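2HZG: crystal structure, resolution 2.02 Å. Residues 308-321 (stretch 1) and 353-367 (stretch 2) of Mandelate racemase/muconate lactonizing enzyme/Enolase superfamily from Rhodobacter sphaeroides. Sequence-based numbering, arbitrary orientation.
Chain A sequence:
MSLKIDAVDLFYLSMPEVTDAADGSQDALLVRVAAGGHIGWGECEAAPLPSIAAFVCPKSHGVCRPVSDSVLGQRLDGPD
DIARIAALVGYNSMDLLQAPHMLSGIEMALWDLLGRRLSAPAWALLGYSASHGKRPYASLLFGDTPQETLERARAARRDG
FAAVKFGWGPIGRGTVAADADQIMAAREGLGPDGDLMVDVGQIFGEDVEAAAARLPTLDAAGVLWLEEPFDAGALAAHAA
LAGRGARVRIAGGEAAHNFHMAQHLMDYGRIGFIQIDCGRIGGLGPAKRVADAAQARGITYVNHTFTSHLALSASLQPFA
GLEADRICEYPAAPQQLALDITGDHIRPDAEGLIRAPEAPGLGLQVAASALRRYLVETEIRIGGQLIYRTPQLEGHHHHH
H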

# COMPACT_ATOMS: atom_id res chain seq x y z
N SER A 308 21.65 5.33 2.86
CA SER A 308 22.72 6.26 2.43
C SER A 308 22.58 7.66 3.05
O SER A 308 21.56 8.01 3.64
CB SER A 308 22.72 6.40 0.90
OG SER A 308 21.61 7.21 0.49
N HIS A 309 23.59 8.51 2.87
CA HIS A 309 23.43 9.89 3.30
C HIS A 309 22.54 10.71 2.36
O HIS A 309 22.04 11.73 2.76
CB HIS A 309 24.77 10.59 3.53
CG HIS A 309 25.41 10.19 4.82
ND1 HIS A 309 26.18 11.06 5.57
CD2 HIS A 309 25.37 9.03 5.52
CE1 HIS A 309 26.59 10.45 6.66
NE2 HIS A 309 26.12 9.21 6.66
N LEU A 310 22.34 10.25 1.13
CA LEU A 310 21.34 10.90 0.27
C LEU A 310 19.93 10.76 0.89
O LEU A 310 19.19 11.73 0.99
CB LEU A 310 21.37 10.34 -1.15
CG LEU A 310 20.37 10.95 -2.15
CD1 LEU A 310 20.67 12.45 -2.40
CD2 LEU A 310 20.33 10.13 -3.46
N ALA A 311 19.59 9.54 1.31
CA ALA A 311 18.36 9.25 2.07
C ALA A 311 18.32 10.02 3.38
O ALA A 311 17.28 10.57 3.74
CB ALA A 311 18.23 7.73 2.33
N LEU A 312 19.46 10.05 4.09
CA LEU A 312 19.55 10.81 5.35
C LEU A 312 19.23 12.28 5.14
O LEU A 312 18.40 12.85 5.84
CB LEU A 312 20.92 10.66 6.02
CG LEU A 312 21.16 11.42 7.35
CD1 LEU A 312 20.10 11.09 8.45
CD2 LEU A 312 22.59 11.12 7.84
N SER A 313 19.92 12.89 4.17
CA SER A 313 19.70 14.29 3.87
C SER A 313 18.22 14.52 3.58
O SER A 313 17.62 15.43 4.14
CB SER A 313 20.55 14.72 2.67
OG SER A 313 20.02 15.94 2.19
N ALA A 314 17.63 13.66 2.74
CA ALA A 314 16.24 13.85 2.34
C ALA A 314 15.31 13.77 3.53
O ALA A 314 14.41 14.59 3.68
CB ALA A 314 15.83 12.85 1.26
N SER A 315 15.56 12.80 4.42
CA SER A 315 14.66 12.60 5.55
C SER A 315 14.88 13.60 6.69
O SER A 315 14.05 13.70 7.58
CB SER A 315 14.67 11.14 6.02
OG SER A 315 13.95 10.28 5.09
N LEU A 316 15.99 14.34 6.65
CA LEU A 316 16.21 15.46 7.58
C LEU A 316 15.50 16.73 7.10
O LEU A 316 15.06 17.54 7.92
CB LEU A 316 17.70 15.75 7.75
CG LEU A 316 18.54 14.67 8.45
CD1 LEU A 316 20.01 15.08 8.55
CD2 LEU A 316 17.98 14.44 9.83
N GLN A 317 15.38 16.90 5.77
CA GLN A 317 14.76 18.12 5.21
C GLN A 317 13.42 18.49 5.88
O GLN A 317 13.24 19.64 6.27
CB GLN A 317 14.58 18.04 3.69
CG GLN A 317 15.84 17.68 2.86
CD GLN A 317 16.94 18.74 2.93
OE1 GLN A 317 16.67 19.93 3.15
NE2 GLN A 317 18.17 18.30 2.76
N PRO A 318 12.48 17.53 6.03
CA PRO A 318 11.15 17.92 6.52
C PRO A 318 11.06 18.45 7.96
O PRO A 318 10.02 18.98 8.35
CB PRO A 318 10.35 16.62 6.42
CG PRO A 318 11.13 15.78 5.42
CD PRO A 318 12.53 16.08 5.76
N PHE A 319 12.12 18.28 8.75
CA PHE A 319 12.12 18.85 10.09
C PHE A 319 13.35 19.69 10.39
O PHE A 319 13.65 19.98 11.54
CB PHE A 319 11.80 17.79 11.19
CG PHE A 319 12.92 16.78 11.52
CD1 PHE A 319 13.40 16.66 12.83
CD2 PHE A 319 13.42 15.89 10.55
CE1 PHE A 319 14.36 15.71 13.17
CE2 PHE A 319 14.40 14.96 10.86
CZ PHE A 319 14.88 14.86 12.20
N ALA A 320 14.04 20.11 9.32
CA ALA A 320 15.26 20.93 9.43
C ALA A 320 15.00 22.19 10.27
O ALA A 320 15.80 22.56 11.12
CB ALA A 320 15.77 21.32 8.05
N GLY A 321 13.87 22.84 10.02
CA GLY A 321 13.57 24.11 10.67
C GLY A 321 12.84 23.98 11.99
O GLY A 321 12.50 24.99 12.60
N LEU A 353 26.51 17.69 16.37
CA LEU A 353 25.20 17.77 15.74
C LEU A 353 25.32 17.68 14.21
O LEU A 353 26.30 18.17 13.60
CB LEU A 353 24.51 19.08 16.13
CG LEU A 353 24.27 19.36 17.62
CD1 LEU A 353 23.57 20.69 17.76
CD2 LEU A 353 23.44 18.26 18.26
N ILE A 354 24.33 17.04 13.60
CA ILE A 354 24.26 17.02 12.14
C ILE A 354 23.01 17.73 11.65
O ILE A 354 22.08 17.97 12.42
CB ILE A 354 24.31 15.56 11.56
CG1 ILE A 354 23.12 14.71 12.07
CG2 ILE A 354 25.71 14.90 11.81
CD1 ILE A 354 22.90 13.41 11.21
N ARG A 355 22.95 18.04 10.37
CA ARG A 355 21.81 18.81 9.89
C ARG A 355 21.57 18.57 8.43
O ARG A 355 22.46 18.09 7.71
CB ARG A 355 21.97 20.31 10.21
CG ARG A 355 23.04 21.05 9.40
CD ARG A 355 23.33 22.40 10.04
NE ARG A 355 23.95 22.21 11.35
CZ ARG A 355 23.70 22.95 12.42
NH1 ARG A 355 22.82 23.94 12.36
NH2 ARG A 355 24.34 22.69 13.57
N ALA A 356 20.34 18.84 8.00
CA ALA A 356 20.00 18.91 6.60
C ALA A 356 21.00 19.90 5.98
O ALA A 356 21.12 21.05 6.44
CB ALA A 356 18.56 19.40 6.42
N PRO A 357 21.78 19.43 4.98
CA PRO A 357 22.87 20.24 4.45
C PRO A 357 22.49 21.68 4.08
O PRO A 357 21.41 21.95 3.53
CB PRO A 357 23.32 19.45 3.22
CG PRO A 357 23.04 18.02 3.62
CD PRO A 357 21.74 18.10 4.34
N GLU A 358 23.39 22.60 4.40
CA GLU A 358 23.22 23.99 4.00
C GLU A 358 23.43 24.15 2.48
O GLU A 358 22.85 25.04 1.83
CB GLU A 358 24.05 24.92 4.92
CG GLU A 358 23.16 25.58 6.02
CD GLU A 358 23.71 25.55 7.45
OE1 GLU A 358 22.96 25.91 8.39
OE2 GLU A 358 24.89 25.18 7.67
N ALA A 359 24.15 23.21 1.88
CA ALA A 359 24.39 23.19 0.45
C ALA A 359 23.10 22.99 -0.41
O ALA A 359 22.06 22.57 0.11
CB ALA A 359 25.41 22.12 0.15
N PRO A 360 23.18 23.31 -1.72
CA PRO A 360 22.01 23.30 -2.63
C PRO A 360 21.33 21.93 -2.80
O PRO A 360 22.01 20.90 -2.82
CB PRO A 360 22.60 23.75 -3.98
CG PRO A 360 23.81 24.58 -3.59
CD PRO A 360 24.39 23.78 -2.44
N GLY A 361 20.01 21.95 -2.98
CA GLY A 361 19.22 20.73 -3.09
C GLY A 361 19.37 19.88 -1.84
O GLY A 361 19.30 20.38 -0.72
N LEU A 362 19.60 18.59 -2.04
CA LEU A 362 19.86 17.67 -0.94
C LEU A 362 21.29 17.79 -0.42
O LEU A 362 21.64 17.15 0.58
CB LEU A 362 19.51 16.23 -1.35
CG LEU A 362 18.01 16.00 -1.65
CD1 LEU A 362 17.69 14.58 -2.16
CD2 LEU A 362 17.14 16.33 -0.43
N GLY A 363 22.13 18.57 -1.11
CA GLY A 363 23.42 19.00 -0.55
C GLY A 363 24.53 17.96 -0.60
O GLY A 363 25.56 18.14 0.04
N LEU A 364 24.32 16.90 -1.39
CA LEU A 364 25.29 15.81 -1.52
C LEU A 364 25.32 15.34 -2.95
O LEU A 364 24.31 15.39 -3.67
CB LEU A 364 24.95 14.63 -0.60
CG LEU A 364 24.95 14.94 0.91
CD1 LEU A 364 24.22 13.85 1.67
CD2 LEU A 364 26.38 15.17 1.46
N GLN A 365 26.49 14.86 -3.37
CA GLN A 365 26.69 14.42 -4.73
C GLN A 365 26.58 12.90 -4.77
O GLN A 365 27.20 12.20 -3.94
CB GLN A 365 28.08 14.88 -5.20
CG GLN A 365 28.31 14.91 -6.71
CD GLN A 365 27.72 16.14 -7.41
OE1 GLN A 365 27.72 16.20 -8.63
NE2 GLN A 365 27.18 17.10 -6.64
N VAL A 366 25.80 12.38 -5.72
CA VAL A 366 25.76 10.93 -5.93
C VAL A 366 27.05 10.54 -6.64
O VAL A 366 27.46 11.20 -7.60
CB VAL A 366 24.47 10.49 -6.70
CG1 VAL A 366 24.61 9.12 -7.33
CG2 VAL A 366 23.29 10.53 -5.74
N ALA A 367 27.71 9.49 -6.15
CA ALA A 367 28.97 9.06 -6.72
C ALA A 367 28.75 8.13 -7.91
O ALA A 367 28.17 7.05 -7.78
CB ALA A 367 29.86 8.40 -5.64
O HOH W 1 20.09 20.21 1.82

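The apolar centre of this contact is L362, the residue of the second stretch most covered by the first. Its CB points sideways, with chi1 in m and chi2 in t: L362 CD1 lies 3.7 Å from L310 CD1, and L362 CD2 lies 3.8 Å from A314 CA and 3.8 Å from Q317 CG, with both methyls near A314 CB. A314 suits its place because a lone methyl leaves the helix backbone accessible, so the leucine can approach the CA itself. L310 also starts sideways, but its t, p rotamer brings its end nearer to the second stretch; its CD2 meets V366 CG2 at 3.8 Å. A branched leucine thus touches two apolar partners at once.

The two stretches are not paired like strands. A helix begins right after S308, the N-cap, and makes up most of the contact face of stretch 1, whereas stretch 2 has no regular helix or strand and lies against the helix as an extended but bent segment. The backbones come near each other at L316 and A356, whose CA atoms are 5.2 Å apart, and at L310 and L364, where the CA atoms are 6.6 Å apart. The second stretch therefore runs in the opposite sense to the first. The closer approach is made possible by small side chains: A356 CB sits 4.0 Å from L316 CB and 3.8 Å from A320 CB. Beside them, L316 CD1 rests 3.8 Å from A356 N and 4.3 Å from I354 CD1, and L312 CD2 reaches the same isoleucine methyl, I354 CD1, at 4.1 Å.

Near the start of the helix, L364 points toward stretch 1 and lays its CD1 3.2 Å from H309 O and 3.9 Å from S313 CB. That carbonyl is already used by the helix, since S313 N donates to H309 O at 2.8 Å, so the methyl covers an oxygen with a hydrogen-bonding partner. Farther back, S308 OG accepts from A311 N at 3.2 Å, capping an amide that the first turn would leave without a partner.

The polar edge centres on S313. Its OG donates to L362 O at 2.6 Å, the one direct hydrogen bond between the stretches, and accepts from Q317 NE2 at 3.1 Å. A hydroxyl can do both, and serine is short enough to do so with P357 CD only 3.5 Å from its OG. Residues 360 to 363 form a type II' turn, which presents the L362 carbonyl; G361 and G363 both have positive phi, which favours glycine, and a CB on G363 would lie 2.3 Å from P357 CB.

Q317 completes the edge. Its side chain starts sideways and curls back, so that NE2 can also donate to water 1 at 2.9 Å. This water in turn donates to P357 O at 2.8 Å and to G361 O at 2.7 Å, linking the glutamine to two carbonyls of stretch 2. The long amide thus carries polar bonding beyond the reach of the serine.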